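Local coordinates for protein Ent-copalyl diphosphate synthase (Streptomyces platensis, PDB 5BP8) that is a bacterial terpene cyclase, a largely helical protein related to the squalene-hopene cyclases, at residues A[35-39]-A[77-81]; A[253-257]-A[497-501]; A[314-319]-A[357-361]; A[453-457]-A[510-514]; A[457-461]-A[471-475]. One frame throughout, in Å; residues are numbered along the deposited sequence.

Interaction 1. Residues A[35-39]-A[77-81]; sequences ARLVS and SAVEA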
# COMPACT_ATOMS: atom_id res chain seq x y z
N ALA A 35 8.49 -12.03 -7.25
CA ALA A 35 9.78 -12.65 -7.02
C ALA A 35 9.75 -13.65 -5.84
O ALA A 35 10.32 -14.75 -5.93
CB ALA A 35 10.85 -11.60 -6.81
N ARG A 36 9.09 -13.27 -4.74
CA ARG A 36 8.96 -14.20 -3.62
C ARG A 36 8.33 -15.53 -4.07
O ARG A 36 8.78 -16.60 -3.63
CB ARG A 36 8.20 -13.61 -2.44
CG ARG A 36 8.92 -12.50 -1.66
CD ARG A 36 10.27 -12.90 -1.05
NE ARG A 36 11.30 -12.85 -2.08
CZ ARG A 36 12.27 -13.74 -2.25
NH1 ARG A 36 13.07 -13.62 -3.31
NH2 ARG A 36 12.47 -14.72 -1.37
N LEU A 37 7.30 -15.49 -4.93
CA LEU A 37 6.69 -16.73 -5.38
C LEU A 37 7.60 -17.55 -6.26
O LEU A 37 7.56 -18.80 -6.20
CB LEU A 37 5.33 -16.48 -6.05
CG LEU A 37 4.22 -15.94 -5.13
CD1 LEU A 37 2.89 -15.94 -5.86
CD2 LEU A 37 4.13 -16.73 -3.84
N VAL A 38 8.39 -16.88 -7.10
CA VAL A 38 9.40 -17.56 -7.90
C VAL A 38 10.37 -18.30 -6.98
O VAL A 38 10.75 -19.47 -7.23
CB VAL A 38 10.18 -16.58 -8.81
CG1 VAL A 38 11.41 -17.24 -9.39
CG2 VAL A 38 9.29 -16.07 -9.93
N SER A 39 10.79 -17.64 -5.91
CA SER A 39 11.77 -18.24 -5.01
C SER A 39 11.16 -19.36 -4.14
O SER A 39 11.77 -20.43 -3.97
CB SER A 39 12.36 -17.17 -4.11
OG SER A 39 13.49 -17.67 -3.43
N SER A 77 14.58 -8.78 -3.70
CA SER A 77 13.66 -9.89 -3.92
C SER A 77 13.89 -10.56 -5.28
O SER A 77 13.94 -11.78 -5.37
CB SER A 77 12.22 -9.43 -3.81
OG SER A 77 11.35 -10.54 -3.76
N ALA A 78 14.02 -9.75 -6.32
CA ALA A 78 14.24 -10.27 -7.68
C ALA A 78 15.56 -11.02 -7.82
O ALA A 78 15.61 -12.15 -8.38
CB ALA A 78 14.16 -9.13 -8.69
N VAL A 79 16.63 -10.41 -7.32
CA VAL A 79 17.94 -11.04 -7.39
C VAL A 79 17.97 -12.38 -6.63
O VAL A 79 18.45 -13.42 -7.16
CB VAL A 79 19.05 -10.08 -6.91
CG1 VAL A 79 20.37 -10.80 -6.70
CG2 VAL A 79 19.20 -8.93 -7.89
N GLU A 80 17.41 -12.38 -5.42
CA GLU A 80 17.36 -13.62 -4.65
C GLU A 80 16.57 -14.70 -5.41
O GLU A 80 17.02 -15.87 -5.48
CB GLU A 80 16.78 -13.39 -3.26
CG GLU A 80 17.06 -14.54 -2.29
CD GLU A 80 16.15 -15.73 -2.46
OE1 GLU A 80 14.98 -15.57 -2.93
OE2 GLU A 80 16.60 -16.86 -2.14
N ALA A 81 15.43 -14.31 -5.99
CA ALA A 81 14.59 -15.26 -6.73
C ALA A 81 15.33 -15.81 -7.94
O ALA A 81 15.28 -17.04 -8.22
CB ALA A 81 13.30 -14.61 -7.16
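R36 starts on the side of helix 31-40 turned from helix 72-86, yet its guanidinium ends against S77 and E80. CG lies beside the backbone N (chi1 -70°), and further bends at chi2 and chi3 fold the chain back over S77, whose OG lies 3.8 Å from R36 CD. NE then donates to S77 OG at 2.9 Å, almost straight at 174°. NH1 serves two acceptors near the guanidinium plane: S77 O at 2.9 Å, on a carbonyl lone pair, and E80 OE1 at 2.8 Å, on the anti lone pair of the carboxylate. R36 NH2 meets E80 OE1 from above the carboxylate plane, at 3.1 Å. The two segments run nearly parallel, 18° between their directions, consistent with neighbouring helices in one layer of an alpha-alpha barrel of the terpene cyclase kind. E80 OE1 takes a third donor, S39 OG at 2.6 Å, on its syn lone pair, while E80 OE2 turns to R198 and T84. The charges of R36 and E80 are thus paired within buried surroundings, and the carboxylate is fixed from both helices. Beside this polar network A81 fits as a knob into a hole formed by A35, R36, V38 and S39, its CB 3.2 Å from A35 O and 3.9 Å from V38 CG1.

Interaction 2. Residues A[253-257]-A[497-501]; sequences VPSIT and DKDIY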
# COMPACT_ATOMS: atom_id res chain seq x y z
N VAL A 253 1.78 -11.22 -9.06
CA VAL A 253 0.90 -11.07 -7.90
C VAL A 253 1.20 -9.75 -7.18
O VAL A 253 2.34 -9.26 -7.23
CB VAL A 253 1.05 -12.25 -6.94
CG1 VAL A 253 0.60 -13.56 -7.62
CG2 VAL A 253 2.49 -12.40 -6.47
N PRO A 254 0.18 -9.19 -6.51
CA PRO A 254 0.37 -8.06 -5.61
C PRO A 254 0.96 -8.54 -4.28
O PRO A 254 0.98 -9.74 -3.99
CB PRO A 254 -1.05 -7.59 -5.38
CG PRO A 254 -1.85 -8.86 -5.40
CD PRO A 254 -1.23 -9.62 -6.54
N SER A 255 1.40 -7.61 -3.44
CA SER A 255 1.98 -7.94 -2.13
C SER A 255 0.93 -8.01 -1.00
O SER A 255 1.22 -8.48 0.10
CB SER A 255 3.08 -6.93 -1.78
OG SER A 255 2.54 -5.64 -1.48
N ILE A 256 -0.26 -7.49 -1.29
CA ILE A 256 -1.36 -7.48 -0.34
C ILE A 256 -2.65 -7.73 -1.09
O ILE A 256 -2.94 -7.05 -2.09
CB ILE A 256 -1.40 -6.17 0.50
CG1 ILE A 256 -2.52 -6.22 1.53
CG2 ILE A 256 -1.49 -4.95 -0.38
CD1 ILE A 256 -2.46 -5.09 2.54
N THR A 257 -3.36 -8.79 -0.69
CA THR A 257 -4.67 -9.13 -1.26
C THR A 257 -5.32 -10.16 -0.36
O THR A 257 -4.66 -11.07 0.11
CB THR A 257 -4.58 -9.62 -2.71
OG1 THR A 257 -5.90 -9.78 -3.25
CG2 THR A 257 -3.78 -10.93 -2.82
N ASP A 497 4.02 -0.96 1.13
CA ASP A 497 3.91 -2.28 1.76
C ASP A 497 5.30 -2.93 1.73
O ASP A 497 6.24 -2.41 2.32
CB ASP A 497 2.76 -3.12 1.18
CG ASP A 497 2.60 -4.44 1.91
OD1 ASP A 497 2.81 -4.46 3.15
OD2 ASP A 497 2.40 -5.49 1.28
N LYS A 498 5.46 -4.06 1.06
CA LYS A 498 6.78 -4.64 0.94
C LYS A 498 7.62 -3.76 0.03
O LYS A 498 8.72 -3.34 0.40
CB LYS A 498 6.67 -6.08 0.33
CG LYS A 498 5.97 -7.09 1.23
CD LYS A 498 6.83 -7.52 2.40
CE LYS A 498 6.03 -8.33 3.41
NZ LYS A 498 5.57 -9.61 2.82
N ASP A 499 7.12 -3.53 -1.18
CA ASP A 499 7.61 -2.46 -2.05
C ASP A 499 6.52 -1.39 -1.98
O ASP A 499 6.14 -1.00 -0.86
CB ASP A 499 8.11 -2.87 -3.48
CG ASP A 499 7.16 -3.82 -4.30
OD1 ASP A 499 5.95 -3.95 -4.01
OD2 ASP A 499 7.68 -4.44 -5.31
N ILE A 500 6.04 -0.89 -3.10
CA ILE A 500 4.92 0.08 -3.13
C ILE A 500 3.87 -0.44 -4.12
O ILE A 500 4.21 -0.99 -5.19
CB ILE A 500 5.34 1.52 -3.47
CG1 ILE A 500 6.35 1.62 -4.63
CG2 ILE A 500 5.94 2.17 -2.23
CD1 ILE A 500 6.88 3.03 -4.87
N TYR A 501 2.60 -0.35 -3.73
CA TYR A 501 1.50 -0.94 -4.45
C TYR A 501 0.46 0.05 -4.88
O TYR A 501 0.36 1.15 -4.31
CB TYR A 501 0.84 -2.04 -3.60
CG TYR A 501 0.03 -1.60 -2.41
CD1 TYR A 501 0.61 -1.47 -1.13
CD2 TYR A 501 -1.34 -1.36 -2.52
CE1 TYR A 501 -0.13 -1.06 -0.05
CE2 TYR A 501 -2.09 -0.98 -1.43
CZ TYR A 501 -1.50 -0.85 -0.20
OH TYR A 501 -2.27 -0.46 0.89
O HOH W 1 3.57 -9.71 0.86
O HOH W 2 4.23 -3.70 -2.00
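S255 and I256 present two unlike side chains to the turn 497-501, a hydroxyl toward D497 and a methyl toward the ring of Y501. I256 CG2 stands almost exactly on the ring normal, 2° off it and 3.9 Å from the Y501 centroid, a CH-pi contact in which all six ring carbons lie at nearly equal distance from the methyl. Chi1 of 72° sets CG of Y501 between its backbone N and carbonyl carbon, which brings the ring face against the methyl; W495 meets it as a further ring. S255 OG, also turned into the position between its backbone N and carbonyl carbon, donates to D497 OD2 at 2.8 Å, reaching the anti lone pair on the side away from OD1. H191 is a second partner of that oxygen. A water bridges S255 and D499: it donates to S255 OG at 2.6 Å and to D499 OD1 at 2.7 Å. K498, bent at chi2 and chi4, lays its CG near S255 CB, and its ammonium donates to another water, which in turn donates to S255 O at 2.8 Å; E194 pairs with the same ammonium. The loop between helices 237-249 and 260-274 is thereby fastened near the centre of the molecule to the tight turn joining strands 495-496 and 500-501. Two bound waters, one at the S255 hydroxyl and one at its carbonyl, thus complete a polar contact that has a single direct hydrogen bond between the segments.

Interaction 3. Residues A[314-319]-A[357-361]; sequences LFALAQ and EALGH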
# COMPACT_ATOMS: atom_id res chain seq x y z
N LEU A 314 -15.77 3.82 9.70
CA LEU A 314 -16.80 4.52 10.50
C LEU A 314 -17.34 5.73 9.76
O LEU A 314 -18.54 5.94 9.71
CB LEU A 314 -16.24 4.94 11.85
CG LEU A 314 -16.04 3.81 12.86
CD1 LEU A 314 -15.09 4.22 13.98
CD2 LEU A 314 -17.40 3.39 13.43
N PHE A 315 -16.44 6.51 9.17
CA PHE A 315 -16.79 7.69 8.38
C PHE A 315 -17.61 7.29 7.17
O PHE A 315 -18.65 7.89 6.87
CB PHE A 315 -15.49 8.44 8.00
CG PHE A 315 -15.67 9.78 7.32
CD1 PHE A 315 -16.61 10.72 7.75
CD2 PHE A 315 -14.80 10.16 6.28
CE1 PHE A 315 -16.72 11.94 7.10
CE2 PHE A 315 -14.90 11.38 5.65
CZ PHE A 315 -15.86 12.28 6.06
N ALA A 316 -17.19 6.24 6.46
CA ALA A 316 -17.92 5.79 5.29
C ALA A 316 -19.34 5.34 5.63
O ALA A 316 -20.30 5.70 4.93
CB ALA A 316 -17.17 4.64 4.63
N LEU A 317 -19.46 4.54 6.69
CA LEU A 317 -20.76 4.05 7.12
C LEU A 317 -21.66 5.21 7.52
O LEU A 317 -22.82 5.29 7.04
CB LEU A 317 -20.63 3.04 8.26
CG LEU A 317 -20.13 1.65 7.86
CD1 LEU A 317 -19.70 0.87 9.09
CD2 LEU A 317 -21.16 0.87 7.05
N ALA A 318 -21.14 6.12 8.32
CA ALA A 318 -21.93 7.25 8.82
C ALA A 318 -22.37 8.21 7.73
O ALA A 318 -23.48 8.75 7.77
CB ALA A 318 -21.18 7.97 9.93
N GLN A 319 -21.52 8.41 6.73
CA GLN A 319 -21.91 9.24 5.59
C GLN A 319 -22.99 8.61 4.73
O GLN A 319 -23.61 9.30 3.91
CB GLN A 319 -20.71 9.60 4.71
CG GLN A 319 -19.74 10.51 5.39
CD GLN A 319 -18.71 11.07 4.44
OE1 GLN A 319 -18.81 12.22 4.03
NE2 GLN A 319 -17.70 10.26 4.08
N GLU A 357 -11.88 13.12 10.81
CA GLU A 357 -13.10 13.02 10.03
C GLU A 357 -14.15 12.13 10.70
O GLU A 357 -15.32 12.52 10.76
CB GLU A 357 -12.84 12.54 8.61
CG GLU A 357 -11.92 13.48 7.82
CD GLU A 357 -11.62 12.96 6.43
OE1 GLU A 357 -11.41 11.71 6.29
OE2 GLU A 357 -11.61 13.80 5.49
N ALA A 358 -13.76 10.94 11.14
CA ALA A 358 -14.74 10.04 11.73
C ALA A 358 -15.40 10.71 12.96
O ALA A 358 -16.64 10.70 13.11
CB ALA A 358 -14.12 8.73 12.11
N LEU A 359 -14.56 11.26 13.83
CA LEU A 359 -15.05 11.90 15.06
C LEU A 359 -15.85 13.16 14.77
O LEU A 359 -16.98 13.32 15.27
CB LEU A 359 -13.90 12.19 16.01
CG LEU A 359 -13.13 10.97 16.51
CD1 LEU A 359 -12.08 11.42 17.49
CD2 LEU A 359 -14.02 9.91 17.14
N GLY A 360 -15.27 14.04 13.96
CA GLY A 360 -15.92 15.30 13.60
C GLY A 360 -17.24 15.07 12.92
O GLY A 360 -18.25 15.77 13.21
N HIS A 361 -17.29 14.08 12.04
CA HIS A 361 -18.52 13.80 11.35
C HIS A 361 -19.56 13.21 12.30
O HIS A 361 -20.76 13.53 12.19
CB HIS A 361 -18.32 12.84 10.19
CG HIS A 361 -19.59 12.54 9.47
ND1 HIS A 361 -20.34 11.42 9.74
CD2 HIS A 361 -20.28 13.24 8.53
CE1 HIS A 361 -21.41 11.42 8.96
NE2 HIS A 361 -21.39 12.51 8.22
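F315 and H361 each swing their ring opposite the backbone N, with chi1 at -173° for F315, and this carries both rings into the groove between helices 307-319 and 349-365. There the edge of F315 points at the face of H361 in an offset edge-to-face pair, with centroids 5.5 Å apart and planes at 71°. F315 CE1 comes down on the base of the histidine, 3.6 Å from H361 CB. The phenyl ring is sandwiched: E357 CB lies over the centre of one face, 3.8 Å from the F315 centroid, and the amide nitrogen Q319 NE2 lies over the centre of the opposite face, where it also makes a weak hydrogen bond to N269 of helix 260-274. Extended beyond CG, the glutamate slants across the ring, E357 OE1 coming 3.6 Å from F315 CE2. The two helices run in roughly the same direction, at 34°, although a long connection without a helix or strand joins them, an arrangement consistent with the alpha-alpha barrel of terpene cyclases. The imidazole has its own cover from helix 307-319: A318 CB touches its edge at 3.6 Å from H361 ND1. Q319 CG stands over the same ring's face, offset toward the rim, in a CH-pi contact 4.1 Å from the H361 ring centroid. Deeper in the groove, L314 CB and F315 CB both approach A358, whose small side chain lets the backbones close to 4.6 Å between F315 CA and A358 CA. F416 of helix 402-416 also packs against E357 and H361.

Interaction 4. Residues A[453-457]-A[510-514]; sequences AYMVQ and ARLAA. With SO4 (sulfate ion), chain C.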
# COMPACT_ATOMS: atom_id res chain seq x y z
N ALA A 453 -5.39 13.77 -8.99
CA ALA A 453 -6.75 13.68 -8.41
C ALA A 453 -6.80 14.25 -7.01
O ALA A 453 -7.72 15.03 -6.69
CB ALA A 453 -7.27 12.25 -8.41
N TYR A 454 -5.80 13.91 -6.18
CA TYR A 454 -5.76 14.45 -4.81
C TYR A 454 -5.69 15.98 -4.77
O TYR A 454 -6.36 16.61 -3.95
CB TYR A 454 -4.62 13.85 -3.98
CG TYR A 454 -4.68 12.34 -3.81
CD1 TYR A 454 -5.90 11.65 -3.82
CD2 TYR A 454 -3.53 11.61 -3.58
CE1 TYR A 454 -5.96 10.27 -3.66
CE2 TYR A 454 -3.57 10.23 -3.40
CZ TYR A 454 -4.79 9.57 -3.44
OH TYR A 454 -4.89 8.21 -3.31
N MSE A 455 -4.87 16.56 -5.63
CA MSE A 455 -4.72 18.02 -5.66
C MSE A 455 -5.94 18.70 -6.21
O MSE A 455 -6.33 19.78 -5.71
CB MSE A 455 -3.45 18.42 -6.42
CG MSE A 455 -2.23 18.00 -5.61
SE MSE A 455 -2.05 18.83 -3.84
CE MSE A 455 -2.82 17.44 -2.71
N VAL A 456 -6.57 18.14 -7.23
CA VAL A 456 -7.80 18.74 -7.75
C VAL A 456 -8.88 18.76 -6.65
O VAL A 456 -9.55 19.81 -6.43
CB VAL A 456 -8.30 18.01 -9.02
CG1 VAL A 456 -9.73 18.39 -9.36
CG2 VAL A 456 -7.37 18.30 -10.18
N GLN A 457 -9.02 17.65 -5.93
CA GLN A 457 -9.95 17.59 -4.79
C GLN A 457 -9.64 18.61 -3.72
O GLN A 457 -10.55 19.30 -3.25
CB GLN A 457 -9.93 16.23 -4.12
CG GLN A 457 -10.53 15.12 -4.94
CD GLN A 457 -10.61 13.83 -4.16
OE1 GLN A 457 -11.10 13.81 -3.02
NE2 GLN A 457 -10.14 12.74 -4.77
N ALA A 510 -10.82 8.14 -6.68
CA ALA A 510 -10.25 9.44 -6.48
C ALA A 510 -10.32 10.31 -7.74
O ALA A 510 -10.62 11.52 -7.66
CB ALA A 510 -8.81 9.32 -5.99
N ARG A 511 -10.07 9.69 -8.88
CA ARG A 511 -10.13 10.38 -10.16
C ARG A 511 -11.57 10.85 -10.42
O ARG A 511 -11.80 12.00 -10.79
CB ARG A 511 -9.66 9.50 -11.30
CG ARG A 511 -9.79 10.12 -12.68
CD ARG A 511 -9.36 9.16 -13.78
NE ARG A 511 -9.35 9.79 -15.09
CZ ARG A 511 -10.36 9.80 -15.97
NH1 ARG A 511 -11.52 9.21 -15.70
NH2 ARG A 511 -10.20 10.38 -17.14
N LEU A 512 -12.52 9.96 -10.19
CA LEU A 512 -13.94 10.30 -10.41
C LEU A 512 -14.36 11.49 -9.56
O LEU A 512 -14.98 12.45 -10.07
CB LEU A 512 -14.81 9.08 -10.18
CG LEU A 512 -16.34 9.31 -10.29
CD1 LEU A 512 -16.71 9.86 -11.64
CD2 LEU A 512 -17.10 8.03 -10.02
N ALA A 513 -14.01 11.46 -8.28
CA ALA A 513 -14.28 12.57 -7.36
C ALA A 513 -13.70 13.90 -7.84
O ALA A 513 -14.39 14.93 -7.85
CB ALA A 513 -13.78 12.24 -5.97
N ALA A 514 -12.42 13.88 -8.24
CA ALA A 514 -11.76 15.05 -8.80
C ALA A 514 -12.49 15.63 -10.01
O ALA A 514 -12.75 16.83 -10.07
CB ALA A 514 -10.33 14.72 -9.18
S SO4 C . -13.45 10.34 -19.10
O1 SO4 C . -14.25 11.58 -19.30
O2 SO4 C . -12.03 10.68 -19.27
O3 SO4 C . -13.82 9.32 -20.11
O4 SO4 C . -13.73 9.79 -17.75
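Two roughly parallel helices, probably of one alpha-alpha barrel, 449-461 and the last helix of the chain, 504-518, pack here through small side chains. A453 packs on the backbone of A510, its CB 3.5 Å from A510 O, and A453 O lies 3.6 Å from A514 CB, so the A453 methyl meets backbone as well as the methyls of A510 and A514. V456 reaches alongside with CG1, which stands opposite the backbone N (chi1 166°) and touches A514 CB at 3.7 Å. At the other flank Y454 leans back toward the contact, its CE1 3.8 Å from A510 CB, while its hydroxyl is hydrogen-bonded to E450. Q457 is extended beyond CG and passes A513 and A514 to bring NE2 to A510 O at 3.2 Å; at 124° this is a weak bond, added to the helical bond that the same carbonyl receives from A514 N. With alanine at three of the touching positions on helix 504-518, the segment axes come within 8.3 Å. R511, extended from CG to NE, points away and holds a sulfate ion, probably from the crystallisation liquor, end-on: NH2 to O2 at 2.8 Å and NH1 to O4 at 3.1 Å. R8 of the first helix, 7-20, binds the same sulfate, and L512 also packs on that helix. Such pairing of the chain's two ends is consistent with the terpene cyclase pattern of one barrel domain inserted into another, and the 34° packing with helices within one barrel layer.

Interaction 5. Residues A[457-461]-A[471-475]; sequences QLLMR and VARSA. With SO4 (sulfate ion), chain D.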
# COMPACT_ATOMS: atom_id res chain seq x y z
N GLN A 457 -9.02 17.65 -5.93
CA GLN A 457 -9.95 17.59 -4.79
C GLN A 457 -9.64 18.61 -3.72
O GLN A 457 -10.55 19.30 -3.25
CB GLN A 457 -9.93 16.23 -4.12
CG GLN A 457 -10.53 15.12 -4.94
CD GLN A 457 -10.61 13.83 -4.16
OE1 GLN A 457 -11.10 13.81 -3.02
NE2 GLN A 457 -10.14 12.74 -4.77
N LEU A 458 -8.37 18.70 -3.33
CA LEU A 458 -7.93 19.67 -2.33
C LEU A 458 -8.34 21.07 -2.74
O LEU A 458 -8.94 21.81 -1.94
CB LEU A 458 -6.42 19.61 -2.11
CG LEU A 458 -5.80 20.61 -1.13
CD1 LEU A 458 -6.54 20.65 0.19
CD2 LEU A 458 -4.33 20.31 -0.88
N LEU A 459 -7.99 21.45 -3.97
CA LEU A 459 -8.25 22.81 -4.45
C LEU A 459 -9.74 23.12 -4.54
O LEU A 459 -10.18 24.20 -4.11
CB LEU A 459 -7.58 23.04 -5.80
CG LEU A 459 -6.05 23.07 -5.81
CD1 LEU A 459 -5.52 23.10 -7.24
CD2 LEU A 459 -5.50 24.26 -5.03
N MSE A 460 -10.52 22.19 -5.08
CA MSE A 460 -11.97 22.40 -5.23
C MSE A 460 -12.69 22.39 -3.91
O MSE A 460 -13.54 23.28 -3.64
CB MSE A 460 -12.57 21.41 -6.22
CG MSE A 460 -12.04 21.58 -7.64
SE MSE A 460 -12.52 23.32 -8.45
CE MSE A 460 -11.26 24.61 -7.72
N ARG A 461 -12.37 21.44 -3.05
CA ARG A 461 -13.12 21.31 -1.79
C ARG A 461 -12.81 22.42 -0.78
O ARG A 461 -13.62 22.68 0.12
CB ARG A 461 -12.93 19.93 -1.17
CG ARG A 461 -13.62 18.82 -1.96
CD ARG A 461 -13.15 17.43 -1.56
NE ARG A 461 -13.41 17.08 -0.16
CZ ARG A 461 -13.02 15.93 0.40
NH1 ARG A 461 -12.38 15.00 -0.30
NH2 ARG A 461 -13.28 15.72 1.67
N VAL A 471 -6.72 29.36 -8.26
CA VAL A 471 -7.20 28.12 -7.68
C VAL A 471 -8.05 27.37 -8.70
O VAL A 471 -7.79 26.20 -8.99
CB VAL A 471 -7.94 28.38 -6.35
CG1 VAL A 471 -8.71 27.16 -5.86
CG2 VAL A 471 -6.95 28.82 -5.29
N ALA A 472 -9.05 28.05 -9.25
CA ALA A 472 -9.94 27.41 -10.21
C ALA A 472 -9.22 27.02 -11.50
O ALA A 472 -9.47 25.94 -12.03
CB ALA A 472 -11.16 28.27 -10.48
N ARG A 473 -8.31 27.87 -11.98
CA ARG A 473 -7.59 27.56 -13.21
C ARG A 473 -6.65 26.36 -13.00
O ARG A 473 -6.51 25.50 -13.87
CB ARG A 473 -6.80 28.78 -13.72
CG ARG A 473 -7.69 29.95 -14.15
CD ARG A 473 -6.94 31.07 -14.87
NE ARG A 473 -5.97 31.75 -14.01
CZ ARG A 473 -6.25 32.73 -13.15
NH1 ARG A 473 -7.49 33.20 -13.00
NH2 ARG A 473 -5.27 33.26 -12.42
N SER A 474 -6.01 26.32 -11.83
CA SER A 474 -5.13 25.20 -11.50
C SER A 474 -5.90 23.89 -11.49
O SER A 474 -5.48 22.91 -12.11
CB SER A 474 -4.46 25.42 -10.14
OG SER A 474 -3.69 24.28 -9.73
N ALA A 475 -7.02 23.86 -10.77
CA ALA A 475 -7.87 22.67 -10.75
C ALA A 475 -8.36 22.27 -12.15
O ALA A 475 -8.46 21.08 -12.47
CB ALA A 475 -9.04 22.86 -9.81
S SO4 D . -2.43 31.06 -13.90
O1 SO4 D . -2.68 32.38 -13.28
O2 SO4 D . -1.30 30.40 -13.19
O3 SO4 D . -3.66 30.24 -13.80
O4 SO4 D . -2.05 31.21 -15.33
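While L459 and M460 pack against S474 and A475 on one side of helix 469-484, R473 on its other side makes a short polar bond, NE to sulfate O3 at 2.8 Å. The helix forms an antiparallel hairpin with helix 449-461, the segments at 146°, consistent with consecutive helices in an alpha-alpha barrel. A bend at chi3 (-66°) turns the R473 guanidinium so that NE and NH2 present one edge to the anion, NH2 reaching O1 at 2.9 Å; R477 shares this sulfate, probably a crystallisation ion. The hairpin interface itself has no hydrogen bond between its segments. L459 carries one half of it: CD1 lies 3.3 Å from S474 OG, a close apolar approach to a hydroxyl whose polar partner is Q436. That glutamine and W442, which touches both L459 and S474, belong to a QxxxGxW sequence of the QW kind characteristic of squalene-hopene cyclases. V471 CG1 packs against the backbone near the end of helix 449-461, 3.7 Å from L459 O. The other half belongs to M460, a selenomethionine of the modelled protein. Its chain bends at both chi2 and chi3 and curls over A475, with CG and SE near the alanine methyl as well. On the flank facing helix 504-518, R461 NH1 makes a weak bond to Q457 OE1 one turn earlier. The curl of M460 finishes with its CE methyl against A475 CB at 3.5 Å and 4.0 Å from A472 CA.

Overall arrangement
Four of the contacts lie toward two ends of the molecule and the fifth between them. Interaction 1 lies on the opposite side of the chain's centre from interactions 3, 4 and 5, its centre about 36 Å from that of interaction 4. Interaction 2, near the middle, touches interaction 1 through L37 CD1 and V253 CG2, 3.6 Å apart. Its segments close a long loop that encloses interactions 3 and 5, and strand 500-501 leads on into helix 504-518 of interaction 4. Interactions 4 and 5 share Q457, with centres about 9 Å apart; each carries a sulfate, on R511 and R473, probably a crystallisation ion. Interaction 3 approaches interaction 5 to about 5 Å between nearest atoms.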